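Local coordinates for protein aminopeptidase YwaD (Bacillus subtilis, PDB 6HC6) that catalyses the release of N-terminal amino acids from peptides as a secreted M28-family enzyme that binds two zinc ions, at residues 154-157 with 158-162; 302-305 with 306-310; 346-349 with 350-354; 388-391 with 392-395; 425-428 with 429-433. One frame throughout, in Å; residues are numbered along the deposited sequence.

Interaction 1 (154-157 with 158-162); sequences GDLT and YYEKA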
loop_
_atom_site.group_PDB
_atom_site.type_symbol
_atom_site.label_atom_id
_atom_site.label_comp_id
_atom_site.label_asym_id
_atom_site.label_seq_id
_atom_site.Cartn_x
_atom_site.Cartn_y
_atom_site.Cartn_z
ATOM N N GLY A 154 -5.823 -8.216 18.800
ATOM C CA GLY A 154 -7.041 -7.601 19.304
ATOM C C GLY A 154 -6.837 -6.429 20.246
ATOM O O GLY A 154 -5.874 -6.373 21.015
ATOM N N ASP A 155 -7.768 -5.472 20.182
ATOM C CA ASP A 155 -7.817 -4.299 21.054
ATOM C C ASP A 155 -6.664 -3.335 20.777
ATOM O O ASP A 155 -6.888 -2.228 20.276
ATOM C CB ASP A 155 -7.818 -4.705 22.535
ATOM C CG ASP A 155 -9.120 -5.371 22.962
ATOM O OD1 ASP A 155 -9.888 -5.793 22.074
ATOM O OD2 ASP A 155 -9.372 -5.467 24.185
ATOM N N LEU A 156 -5.437 -3.747 21.100
ATOM C CA LEU A 156 -4.253 -2.908 21.001
ATOM C C LEU A 156 -3.635 -2.984 19.610
ATOM O O LEU A 156 -3.827 -3.950 18.870
ATOM C CB LEU A 156 -3.208 -3.329 22.034
ATOM C CG LEU A 156 -3.723 -3.537 23.449
ATOM C CD1 LEU A 156 -2.591 -3.877 24.406
ATOM C CD2 LEU A 156 -4.430 -2.289 23.868
ATOM N N THR A 157 -2.864 -1.953 19.265
ATOM C CA THR A 157 -2.047 -2.045 18.064
ATOM C C THR A 157 -0.934 -3.076 18.252
ATOM O O THR A 157 -0.555 -3.427 19.372
ATOM C CB THR A 157 -1.436 -0.689 17.706
ATOM O OG1 THR A 157 -0.497 -0.301 18.717
ATOM C CG2 THR A 157 -2.523 0.365 17.587
ATOM N N TYR A 158 -0.411 -3.563 17.127
ATOM C CA TYR A 158 0.690 -4.519 17.186
ATOM C C TYR A 158 1.904 -3.910 17.865
ATOM O O TYR A 158 2.598 -4.586 18.633
ATOM C CB TYR A 158 1.058 -4.981 15.785
ATOM C CG TYR A 158 -0.048 -5.696 15.074
ATOM C CD1 TYR A 158 -0.773 -6.700 15.706
ATOM C CD2 TYR A 158 -0.367 -5.381 13.765
ATOM C CE1 TYR A 158 -1.781 -7.374 15.047
ATOM C CE2 TYR A 158 -1.382 -6.047 13.098
ATOM C CZ TYR A 158 -2.079 -7.048 13.741
ATOM O OH TYR A 158 -3.086 -7.709 13.075
ATOM N N TYR A 159 2.177 -2.631 17.594
ATOM C CA TYR A 159 3.305 -1.980 18.246
ATOM C C TYR A 159 3.127 -1.965 19.761
ATOM O O TYR A 159 4.058 -2.292 20.509
ATOM C CB TYR A 159 3.488 -0.552 17.722
ATOM C CG TYR A 159 4.562 0.162 18.496
ATOM C CD1 TYR A 159 5.868 -0.310 18.482
ATOM C CD2 TYR A 159 4.270 1.273 19.283
ATOM C CE1 TYR A 159 6.861 0.312 19.211
ATOM C CE2 TYR A 159 5.261 1.913 20.013
ATOM C CZ TYR A 159 6.557 1.425 19.970
ATOM O OH TYR A 159 7.559 2.039 20.686
ATOM N N GLU A 160 1.929 -1.596 20.230
ATOM C CA GLU A 160 1.674 -1.544 21.671
ATOM C C GLU A 160 1.904 -2.906 22.312
ATOM O O GLU A 160 2.490 -3.002 23.398
ATOM C CB GLU A 160 0.250 -1.063 21.945
ATOM C CG GLU A 160 0.122 0.456 22.109
ATOM C CD GLU A 160 -1.225 1.005 21.643
ATOM O OE1 GLU A 160 -1.297 2.212 21.314
ATOM O OE2 GLU A 160 -2.210 0.237 21.608
ATOM N N LYS A 161 1.445 -3.971 21.653
ATOM C CA LYS A 161 1.678 -5.314 22.168
ATOM C C LYS A 161 3.169 -5.613 22.238
ATOM O O LYS A 161 3.673 -6.075 23.268
ATOM C CB LYS A 161 0.967 -6.348 21.290
ATOM C CG LYS A 161 -0.550 -6.183 21.219
ATOM C CD LYS A 161 -1.122 -7.057 20.112
ATOM C CE LYS A 161 -2.632 -6.862 19.976
ATOM N NZ LYS A 161 -3.402 -7.498 21.079
ATOM N N ALA A 162 3.895 -5.349 21.144
ATOM C CA ALA A 162 5.320 -5.663 21.111
ATOM C C ALA A 162 6.095 -4.818 22.107
ATOM O O ALA A 162 7.031 -5.308 22.749
ATOM C CB ALA A 162 5.881 -5.465 19.705
HETATM O O HOH W 1 0.532 2.032 18.498
#

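Interaction 2 (302-305 with 306-310); sequences SHYV and DHLSE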
loop_
_atom_site.group_PDB
_atom_site.type_symbol
_atom_site.label_atom_id
_atom_site.label_comp_id
_atom_site.label_asym_id
_atom_site.label_seq_id
_atom_site.Cartn_x
_atom_site.Cartn_y
_atom_site.Cartn_z
ATOM N N SER A 302 6.516 9.228 0.227
ATOM C CA SER A 302 7.175 10.089 1.208
ATOM C C SER A 302 8.534 10.554 0.698
ATOM O O SER A 302 8.874 11.737 0.797
ATOM C CB SER A 302 7.336 9.362 2.544
ATOM O OG SER A 302 6.076 9.153 3.155
ATOM N N HIS A 303 9.329 9.630 0.150
ATOM C CA HIS A 303 10.610 10.018 -0.433
ATOM C C HIS A 303 10.408 11.038 -1.543
ATOM O O HIS A 303 11.105 12.057 -1.603
ATOM C CB HIS A 303 11.338 8.793 -0.983
ATOM C CG HIS A 303 12.687 9.106 -1.552
ATOM N ND1 HIS A 303 13.825 9.160 -0.776
ATOM C CD2 HIS A 303 13.080 9.389 -2.817
ATOM C CE1 HIS A 303 14.863 9.459 -1.538
ATOM N NE2 HIS A 303 14.437 9.605 -2.781
ATOM N N TYR A 304 9.451 10.770 -2.434
ATOM C CA TYR A 304 9.229 11.643 -3.582
ATOM C C TYR A 304 8.861 13.051 -3.139
ATOM O O TYR A 304 9.463 14.037 -3.592
ATOM C CB TYR A 304 8.127 11.073 -4.483
ATOM C CG TYR A 304 7.916 11.936 -5.701
ATOM C CD1 TYR A 304 8.755 11.821 -6.797
ATOM C CD2 TYR A 304 6.927 12.919 -5.730
ATOM C CE1 TYR A 304 8.605 12.638 -7.901
ATOM C CE2 TYR A 304 6.775 13.752 -6.839
ATOM C CZ TYR A 304 7.617 13.592 -7.919
ATOM O OH TYR A 304 7.477 14.379 -9.044
ATOM N N VAL A 305 7.857 13.175 -2.271
ATOM C CA VAL A 305 7.427 14.508 -1.855
ATOM C C VAL A 305 8.526 15.193 -1.061
ATOM O O VAL A 305 8.734 16.407 -1.182
ATOM C CB VAL A 305 6.113 14.425 -1.053
ATOM C CG1 VAL A 305 5.769 15.787 -0.445
ATOM C CG2 VAL A 305 4.977 13.912 -1.953
ATOM N N ASP A 306 9.247 14.429 -0.233
ATOM C CA ASP A 306 10.320 15.030 0.555
ATOM C C ASP A 306 11.375 15.665 -0.326
ATOM O O ASP A 306 12.027 16.630 0.089
ATOM C CB ASP A 306 10.967 13.979 1.455
ATOM C CG ASP A 306 10.137 13.674 2.681
ATOM O OD1 ASP A 306 9.205 14.454 2.980
ATOM O OD2 ASP A 306 10.416 12.649 3.344
ATOM N N HIS A 307 11.569 15.148 -1.535
ATOM C CA HIS A 307 12.631 15.633 -2.402
ATOM C C HIS A 307 12.143 16.622 -3.455
ATOM O O HIS A 307 12.934 17.033 -4.312
ATOM C CB HIS A 307 13.353 14.454 -3.054
ATOM C CG HIS A 307 14.289 13.751 -2.122
ATOM N ND1 HIS A 307 15.650 13.969 -2.128
ATOM C CD2 HIS A 307 14.055 12.853 -1.133
ATOM C CE1 HIS A 307 16.215 13.229 -1.191
ATOM N NE2 HIS A 307 15.271 12.542 -0.573
ATOM N N LEU A 308 10.872 17.025 -3.409
ATOM C CA LEU A 308 10.436 18.161 -4.214
ATOM C C LEU A 308 11.083 19.438 -3.698
ATOM O O LEU A 308 11.219 19.642 -2.486
ATOM C CB LEU A 308 8.910 18.298 -4.175
ATOM C CG LEU A 308 8.133 17.151 -4.831
ATOM C CD1 LEU A 308 6.623 17.297 -4.612
ATOM C CD2 LEU A 308 8.467 17.075 -6.300
ATOM N N SER A 309 11.488 20.305 -4.621
ATOM C CA SER A 309 12.011 21.594 -4.201
ATOM C C SER A 309 10.878 22.478 -3.693
ATOM O O SER A 309 9.699 22.233 -3.963
ATOM C CB SER A 309 12.729 22.285 -5.360
ATOM O OG SER A 309 11.822 22.638 -6.390
ATOM N N GLU A 310 11.246 23.535 -2.955
ATOM C CA GLU A 310 10.239 24.506 -2.539
ATOM C C GLU A 310 9.545 25.118 -3.750
ATOM O O GLU A 310 8.339 25.387 -3.714
ATOM C CB GLU A 310 10.878 25.597 -1.669
ATOM C CG GLU A 310 11.547 25.074 -0.401
ATOM C CD GLU A 310 12.464 26.104 0.253
ATOM O OE1 GLU A 310 12.024 27.259 0.451
ATOM O OE2 GLU A 310 13.626 25.759 0.570
HETATM O O HOH W 2 6.896 13.134 2.592
#

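Interaction 3 (346-349 with 350-354); sequences YVWE and SSRTA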
loop_
_atom_site.group_PDB
_atom_site.type_symbol
_atom_site.label_atom_id
_atom_site.label_comp_id
_atom_site.label_asym_id
_atom_site.label_seq_id
_atom_site.Cartn_x
_atom_site.Cartn_y
_atom_site.Cartn_z
ATOM N N TYR A 346 -9.477 20.458 -4.412
ATOM C CA TYR A 346 -9.488 20.546 -5.866
ATOM C C TYR A 346 -9.734 19.190 -6.532
ATOM O O TYR A 346 -10.361 19.140 -7.599
ATOM C CB TYR A 346 -8.176 21.156 -6.359
ATOM C CG TYR A 346 -8.136 22.664 -6.248
ATOM C CD1 TYR A 346 -9.304 23.405 -6.116
ATOM C CD2 TYR A 346 -6.929 23.350 -6.278
ATOM C CE1 TYR A 346 -9.277 24.800 -6.035
ATOM C CE2 TYR A 346 -6.892 24.746 -6.192
ATOM C CZ TYR A 346 -8.069 25.460 -6.061
ATOM O OH TYR A 346 -8.045 26.840 -5.975
ATOM N N VAL A 347 -9.254 18.090 -5.932
ATOM C CA VAL A 347 -9.491 16.762 -6.505
ATOM C C VAL A 347 -10.979 16.435 -6.491
ATOM O O VAL A 347 -11.545 15.955 -7.483
ATOM C CB VAL A 347 -8.705 15.680 -5.743
ATOM C CG1 VAL A 347 -8.848 14.346 -6.442
ATOM C CG2 VAL A 347 -7.262 16.051 -5.586
ATOM N N TRP A 348 -11.629 16.661 -5.351
ATOM C CA TRP A 348 -13.062 16.410 -5.279
ATOM C C TRP A 348 -13.828 17.294 -6.261
ATOM O O TRP A 348 -14.722 16.812 -6.970
ATOM C CB TRP A 348 -13.564 16.620 -3.852
ATOM C CG TRP A 348 -15.040 16.488 -3.761
ATOM C CD1 TRP A 348 -15.930 17.465 -3.431
ATOM C CD2 TRP A 348 -15.814 15.313 -4.037
ATOM N NE1 TRP A 348 -17.210 16.971 -3.475
ATOM C CE2 TRP A 348 -17.168 15.652 -3.845
ATOM C CE3 TRP A 348 -15.492 14.005 -4.427
ATOM C CZ2 TRP A 348 -18.200 14.738 -4.031
ATOM C CZ3 TRP A 348 -16.521 13.092 -4.606
ATOM C CH2 TRP A 348 -17.860 13.465 -4.405
ATOM N N GLU A 349 -13.486 18.586 -6.327
ATOM C CA GLU A 349 -14.183 19.487 -7.242
ATOM C C GLU A 349 -14.136 18.959 -8.667
ATOM O O GLU A 349 -15.170 18.874 -9.346
ATOM C CB GLU A 349 -13.578 20.889 -7.170
ATOM C CG GLU A 349 -13.802 21.596 -5.848
ATOM C CD GLU A 349 -13.198 22.994 -5.825
ATOM O OE1 GLU A 349 -13.115 23.623 -6.901
ATOM O OE2 GLU A 349 -12.805 23.464 -4.736
ATOM N N SER A 350 -12.944 18.573 -9.131
ATOM C CA SER A 350 -12.816 18.086 -10.500
ATOM C C SER A 350 -13.545 16.762 -10.686
ATOM O O SER A 350 -14.113 16.507 -11.753
ATOM C CB SER A 350 -11.345 17.942 -10.868
ATOM O OG SER A 350 -10.778 19.222 -11.087
ATOM N N SER A 351 -13.526 15.904 -9.658
ATOM C CA SER A 351 -14.215 14.623 -9.746
ATOM C C SER A 351 -15.725 14.806 -9.739
ATOM O O SER A 351 -16.434 14.157 -10.518
ATOM C CB SER A 351 -13.783 13.714 -8.599
ATOM O OG SER A 351 -12.382 13.517 -8.621
ATOM N N ARG A 352 -16.232 15.677 -8.858
ATOM C CA ARG A 352 -17.657 15.992 -8.874
ATOM C C ARG A 352 -18.084 16.463 -10.254
ATOM O O ARG A 352 -19.087 15.996 -10.804
ATOM C CB ARG A 352 -17.987 17.052 -7.814
ATOM C CG ARG A 352 -19.174 17.940 -8.176
ATOM C CD ARG A 352 -19.359 19.210 -7.260
ATOM N NE ARG A 352 -18.411 20.312 -7.387
ATOM C CZ ARG A 352 -17.816 20.949 -6.360
ATOM N NH1 ARG A 352 -18.034 20.521 -5.114
ATOM N NH2 ARG A 352 -17.011 21.976 -6.607
ATOM N N THR A 353 -17.336 17.411 -10.821
ATOM C CA THR A 353 -17.656 17.928 -12.143
ATOM C C THR A 353 -17.617 16.825 -13.193
ATOM O O THR A 353 -18.514 16.732 -14.042
ATOM C CB THR A 353 -16.678 19.042 -12.493
ATOM O OG1 THR A 353 -16.889 20.151 -11.610
ATOM C CG2 THR A 353 -16.863 19.476 -13.929
ATOM N N ALA A 354 -16.578 15.985 -13.157
ATOM C CA ALA A 354 -16.453 14.911 -14.138
ATOM C C ALA A 354 -17.611 13.929 -14.024
ATOM O O ALA A 354 -18.163 13.485 -15.041
ATOM C CB ALA A 354 -15.121 14.183 -13.955
HETATM O O HOH W 3 -8.653 19.281 -9.945
#

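Interaction 4 (388-391 with 392-395); sequences WGDP and ETEE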
loop_
_atom_site.group_PDB
_atom_site.type_symbol
_atom_site.label_atom_id
_atom_site.label_comp_id
_atom_site.label_asym_id
_atom_site.label_seq_id
_atom_site.Cartn_x
_atom_site.Cartn_y
_atom_site.Cartn_z
ATOM N N TRP A 388 -12.766 1.702 -4.874
ATOM C CA TRP A 388 -14.134 1.197 -4.801
ATOM C C TRP A 388 -14.430 0.700 -3.396
ATOM O O TRP A 388 -13.551 0.174 -2.705
ATOM C CB TRP A 388 -14.390 0.046 -5.780
ATOM C CG TRP A 388 -14.333 0.388 -7.228
ATOM C CD1 TRP A 388 -13.303 0.112 -8.099
ATOM C CD2 TRP A 388 -15.345 1.040 -7.996
ATOM N NE1 TRP A 388 -13.619 0.573 -9.364
ATOM C CE2 TRP A 388 -14.866 1.144 -9.323
ATOM C CE3 TRP A 388 -16.609 1.552 -7.693
ATOM C CZ2 TRP A 388 -15.615 1.737 -10.341
ATOM C CZ3 TRP A 388 -17.352 2.141 -8.707
ATOM C CH2 TRP A 388 -16.851 2.229 -10.010
ATOM N N GLY A 389 -15.687 0.839 -2.985
ATOM C CA GLY A 389 -16.081 0.371 -1.672
ATOM C C GLY A 389 -17.548 0.001 -1.635
ATOM O O GLY A 389 -18.335 0.400 -2.498
ATOM N N ASP A 390 -17.893 -0.805 -0.644
ATOM C CA ASP A 390 -19.288 -1.120 -0.369
ATOM C C ASP A 390 -20.040 0.177 -0.087
ATOM O O ASP A 390 -19.716 0.857 0.896
ATOM C CB ASP A 390 -19.356 -2.062 0.839
ATOM C CG ASP A 390 -20.744 -2.532 1.152
ATOM O OD1 ASP A 390 -21.715 -1.887 0.726
ATOM O OD2 ASP A 390 -20.857 -3.559 1.866
ATOM N N PRO A 391 -21.054 0.546 -0.888
ATOM C CA PRO A 391 -21.749 1.817 -0.627
ATOM C C PRO A 391 -22.379 1.875 0.746
ATOM O O PRO A 391 -22.579 2.975 1.276
ATOM C CB PRO A 391 -22.811 1.868 -1.736
ATOM C CG PRO A 391 -23.117 0.450 -1.997
ATOM C CD PRO A 391 -21.771 -0.254 -1.896
ATOM N N GLU A 392 -22.714 0.721 1.333
ATOM C CA GLU A 392 -23.298 0.709 2.671
ATOM C C GLU A 392 -22.271 1.127 3.713
ATOM O O GLU A 392 -22.557 1.956 4.584
ATOM C CB GLU A 392 -23.854 -0.682 3.008
ATOM C CG GLU A 392 -25.054 -1.104 2.179
ATOM C CD GLU A 392 -25.776 -2.324 2.732
ATOM O OE1 GLU A 392 -26.915 -2.571 2.297
ATOM O OE2 GLU A 392 -25.205 -3.049 3.581
ATOM N N THR A 393 -21.061 0.566 3.636
ATOM C CA THR A 393 -20.114 0.620 4.740
ATOM C C THR A 393 -18.730 1.119 4.368
ATOM O O THR A 393 -17.898 1.258 5.270
ATOM C CB THR A 393 -19.928 -0.769 5.361
ATOM O OG1 THR A 393 -19.259 -1.603 4.402
ATOM C CG2 THR A 393 -21.260 -1.381 5.744
ATOM N N GLU A 394 -18.443 1.347 3.088
ATOM C CA GLU A 394 -17.131 1.707 2.554
ATOM C C GLU A 394 -16.149 0.542 2.546
ATOM O O GLU A 394 -15.000 0.736 2.132
ATOM C CB GLU A 394 -16.461 2.860 3.316
ATOM C CG GLU A 394 -17.101 4.217 3.166
ATOM C CD GLU A 394 -16.176 5.316 3.651
ATOM O OE1 GLU A 394 -16.568 6.062 4.573
ATOM O OE2 GLU A 394 -15.044 5.413 3.122
ATOM N N GLU A 395 -16.545 -0.646 2.999
ATOM C CA GLU A 395 -15.599 -1.753 3.110
ATOM C C GLU A 395 -15.088 -2.183 1.742
ATOM O O GLU A 395 -15.746 -1.995 0.714
ATOM C CB GLU A 395 -16.242 -2.946 3.814
ATOM C CG GLU A 395 -16.231 -2.834 5.326
ATOM C CD GLU A 395 -17.081 -3.896 5.989
ATOM O OE1 GLU A 395 -16.597 -4.526 6.955
ATOM O OE2 GLU A 395 -18.234 -4.091 5.542
HETATM O O HOH W 4 -13.356 1.706 0.127
HETATM O O HOH W 5 -22.857 -4.584 3.046
HETATM O O HOH W 6 -19.021 -5.263 3.581
#

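Interaction 5 (425-428 with 429-433); sequences AVYE and AVKKE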
loop_
_atom_site.group_PDB
_atom_site.type_symbol
_atom_site.label_atom_id
_atom_site.label_comp_id
_atom_site.label_asym_id
_atom_site.label_seq_id
_atom_site.Cartn_x
_atom_site.Cartn_y
_atom_site.Cartn_z
ATOM N N ALA A 425 -11.867 13.549 -14.711
ATOM C CA ALA A 425 -11.530 14.470 -13.629
ATOM C C ALA A 425 -10.178 15.130 -13.876
ATOM O O ALA A 425 -10.027 16.343 -13.712
ATOM C CB ALA A 425 -11.521 13.730 -12.290
ATOM N N VAL A 426 -9.177 14.334 -14.247
ATOM C CA VAL A 426 -7.873 14.902 -14.567
ATOM C C VAL A 426 -7.982 15.807 -15.786
ATOM O O VAL A 426 -7.388 16.893 -15.824
ATOM C CB VAL A 426 -6.840 13.778 -14.766
ATOM C CG1 VAL A 426 -5.500 14.353 -15.261
ATOM C CG2 VAL A 426 -6.642 13.021 -13.467
ATOM N N TYR A 427 -8.761 15.393 -16.792
ATOM C CA TYR A 427 -8.957 16.247 -17.957
ATOM C C TYR A 427 -9.526 17.593 -17.548
ATOM O O TYR A 427 -9.070 18.636 -18.030
ATOM C CB TYR A 427 -9.871 15.567 -18.981
ATOM C CG TYR A 427 -10.126 16.403 -20.221
ATOM C CD1 TYR A 427 -9.133 16.582 -21.176
ATOM C CD2 TYR A 427 -11.361 16.993 -20.446
ATOM C CE1 TYR A 427 -9.359 17.338 -22.318
ATOM C CE2 TYR A 427 -11.597 17.757 -21.591
ATOM C CZ TYR A 427 -10.590 17.921 -22.522
ATOM O OH TYR A 427 -10.811 18.669 -23.661
ATOM N N GLU A 428 -10.502 17.599 -16.633
ATOM C CA GLU A 428 -11.030 18.874 -16.151
ATOM C C GLU A 428 -9.920 19.731 -15.566
ATOM O O GLU A 428 -9.895 20.953 -15.767
ATOM C CB GLU A 428 -12.125 18.641 -15.112
ATOM C CG GLU A 428 -13.458 18.244 -15.705
ATOM C CD GLU A 428 -13.967 19.253 -16.724
ATOM O OE1 GLU A 428 -13.892 20.469 -16.448
ATOM O OE2 GLU A 428 -14.441 18.829 -17.800
ATOM N N ALA A 429 -8.980 19.104 -14.864
ATOM C CA ALA A 429 -7.910 19.845 -14.217
ATOM C C ALA A 429 -6.866 20.337 -15.213
ATOM O O ALA A 429 -6.295 21.411 -15.009
ATOM C CB ALA A 429 -7.252 18.978 -13.146
ATOM N N VAL A 430 -6.604 19.593 -16.291
ATOM C CA VAL A 430 -5.461 19.891 -17.158
ATOM C C VAL A 430 -5.840 20.501 -18.500
ATOM O O VAL A 430 -4.949 21.030 -19.188
ATOM C CB VAL A 430 -4.575 18.644 -17.380
ATOM C CG1 VAL A 430 -4.203 18.013 -16.052
ATOM C CG2 VAL A 430 -5.278 17.626 -18.267
ATOM N N LYS A 431 -7.113 20.484 -18.888
ATOM C CA LYS A 431 -7.478 20.992 -20.205
ATOM C C LYS A 431 -7.151 22.477 -20.328
ATOM O O LYS A 431 -7.116 23.220 -19.343
ATOM C CB LYS A 431 -8.967 20.779 -20.478
ATOM C CG LYS A 431 -9.876 21.606 -19.575
ATOM C CD LYS A 431 -11.323 21.168 -19.688
ATOM C CE LYS A 431 -12.215 21.975 -18.756
ATOM N NZ LYS A 431 -13.617 22.056 -19.254
ATOM N N LYS A 432 -6.909 22.905 -21.557
ATOM C CA LYS A 432 -6.724 24.318 -21.815
ATOM C C LYS A 432 -8.075 25.007 -21.956
ATOM O O LYS A 432 -9.113 24.368 -22.152
ATOM C CB LYS A 432 -5.909 24.522 -23.089
ATOM C CG LYS A 432 -4.564 23.832 -23.087
ATOM C CD LYS A 432 -3.484 24.833 -23.434
ATOM C CE LYS A 432 -2.758 24.465 -24.707
ATOM N NZ LYS A 432 -1.819 25.553 -25.117
ATOM N N GLU A 433 -8.060 26.329 -21.854
ATOM C CA GLU A 433 -9.213 27.093 -22.308
ATOM C C GLU A 433 -8.796 28.053 -23.413
ATOM O O GLU A 433 -8.911 27.731 -24.595
ATOM C CB GLU A 433 -9.871 27.859 -21.167
ATOM C CG GLU A 433 -11.262 28.344 -21.533
ATOM C CD GLU A 433 -11.506 29.774 -21.111
ATOM O OE1 GLU A 433 -11.185 30.107 -19.951
ATOM O OE2 GLU A 433 -12.006 30.567 -21.942
#

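Interaction 1 (154-157 with 158-162)
A capping box between Thr157 and Glu160 opens helix 158-167 of the PA domain. Thr157, at the N-cap, accepts from the backbone of Glu160 through its hydroxyl, N to OG1 3.1 Å with an N-H...O angle of 160°. OG1 stands between the backbone N and the carbonyl carbon of its own residue (chi1 66°), and from there it faces the first turn. Glu160 answers with its carboxylate: OE2 accepts from Thr157 N at 3.3 Å, the N-H coming from above the carboxylate plane. A threonine suits the cap because its short hydroxyl reaches an amide of the first turn, Glu160 N, and a glutamate three residues on is long enough to fold back. A water lies 2.6 Å from Thr157 OG1. The helix follows directly on the loop that leaves strand 148-152, and Lys161 ties that loop down. Its CG lies over CB of Leu156 at 4.0 Å, and the extended chain bends only at its last torsion (chi4 -74°), which brings NZ to Gly154 O at 2.7 Å. Further bonds from NZ to the carbonyls of Leu134 and Ser152 join the loop around Leu134 to the end of strand 148-152 and the loop that follows it. A leucine in place of Lys161 would probably leave these carbonyl oxygens without their shared donor. Gly154 has backbone angles at which a CB would jam against the preceding carbonyl.

Interaction 2 (302-305 with 306-310)
Helix 299-306 runs out through a tightening backbone: Asp306 N gives a regular bond to Ser302 O at 2.9 Å, whereas His307 N bonds Tyr304 O, with a weak bond to His303 O as well, and Leu308 N bonds Val305 O. In the bonds to Tyr304 O and Val305 O, each three residues back, the N-H comes from above the carbonyl plane, as in a turn narrower than an alpha-helix. On one side of this end His303 and His307 bring their imidazoles together obliquely, centroids 4.2 Å apart and planes at 31°. His307 CD2 sits over the centre of the His303 ring, while NE2 of His303 meets the other ring's face nearer its rim. The His303 ring is carried there with CG anti to the backbone N (chi1 -178°). A flat ring suits His307, where a face meets His303 while an edge lies at its carbonyl oxygen, CD2 to His303 O 3.1 Å. Asp306, near the solvent, shares a water with Ser302: the water donates to Asp306 OD1 at 2.7 Å and to Ser302 O. On another side Leu308 CD2 touches Tyr304 CE2 at 3.8 Å, a branched apolar group meeting a ring whose hydroxyl bonds Arg287. Tyr304 packs onto strands 86-93, 226-234 and 285-291 of the mixed eight-stranded sheet, Val305 onto helix 373-378, and the His303 ring meets Phe92.

Interaction 3 (346-349 with 350-354)
Arg352 leaves the helix with CB 3.4 Å from Trp348 O and over one face of the indole, offset toward its rim. The chain then bends at chi3 (72°), so the guanidinium folds back along Glu349. CZ comes 4.0 Å from Glu349 CA, which lies over one face of the group, and NH2 meets Glu349 CG at 3.3 Å. The two side chains run side by side with their flat ends nearly parallel, planes 16° apart, although the charged atoms stay just short of contact. Against the indole the guanidinium stands nearly upright, planes 81° apart, as NH1 comes 4.0 Å from Trp348 NE1. This face belongs to helix 346-358, the crossover of the beta-alpha-beta unit between strands 334-339 and 363-367. On its buried side Ser351 OG donates to Val347 O at 2.8 Å, from the opposite face of that carbonyl to Ser351 N; a small hydroxyl can bond its own helix where it meets helix 412-430. Replacing Ser351 by an alanine would probably cost Val347 O its hydroxyl donor.

Interaction 4 (388-391 with 392-395)
Asp390 O is held by two backbone amides, the nearer being Glu394 N at 2.6 Å, in the carbonyl plane; Thr393 N adds a weak bond, and outside the turn the hydroxyl of Tyr336 joins them. Asp390 N in turn donates to Glu395 O at 2.8 Å, nearly straight at 171°, so both its N and its O bond the returning chain. With CG anti to the backbone N (chi1 -176°), Asp390 OD1 is turned to Glu392 N, 2.9 Å away, the N-H arriving from above the carboxylate plane. An aspartate suits this place because its short arm reaches an amide two residues ahead, and Pro391 between them offers no N-H of its own. OD2 shares one water with Glu392 OE2 and another with Glu395 OE2, so solvent protons probably ease the meeting of like charges. Thr393 makes an ST turn, its OG1 accepting from Glu395 N at 3.2 Å while donating to OE2 of the same residue. At Gly389 a CB would come too close to Glu394 O, and its CA instead makes a C-H...O contact with Glu395 O. The turn follows the end of strand 382-389 on the way to helix 412-430: Trp388 packs on that helix and makes a cation-pi contact with Arg414, Pro391 leans on strand 334-339, and Glu394 bonds Thr366 of strand 363-367.

Interaction 5 (425-428 with 429-433)
Lys431 sets its CB over the ring face of Tyr427, 4.0 Å from the centroid and close to the ring normal, a CH-pi contact. From there the chain runs extended beyond CG beside Glu428, and NZ forms a salt bridge with Glu428 OE1 at 3.2 Å, weak as a hydrogen bond. A lysine suits this place because a methylene can meet an aromatic face while the amine reaches a carboxylate. The geometry is consistent with the helix end: Lys431 N still bonds Tyr427 O at 2.8 Å, yet it is the first residue to leave helical angles. With chi1 at 67°, Lys431 CG also lies 3.4 Å from Tyr427 O. On the buried side Val426 CG1 meets Val430 CG1 at 4.0 Å, and Val426 packs on helix 260-277. Tyr427 OH and Arg39 N, near the start of the modelled chain, share a weak hydrogen bond. A methylene over the ring and a charge pair at the tip together suggest a contact that tolerates solvent at its outer end.

Along the chain the five contacts follow in series. Interaction 1 lies alone in the PA domain, its centre 26 Å or more from the others, and about 45 Å from that of interaction 5 on the opposite side of the molecule. The remaining four belong to the zinc-binding peptidase part, around its mixed eight-stranded sheet. Interactions 3 and 5 touch: helix 346-358 packs on helix 412-430, with Ala354 CB 3.4 Å from Ala425 N. Interaction 4 ends strand 382-389, which leads on to helix 412-430, and interaction 2 sits about 25 Å, centre to centre, from both 3 and 5. Interactions 2, 4 and 5 lie at helix or strand ends, interactions 1 and 3 at helix starts.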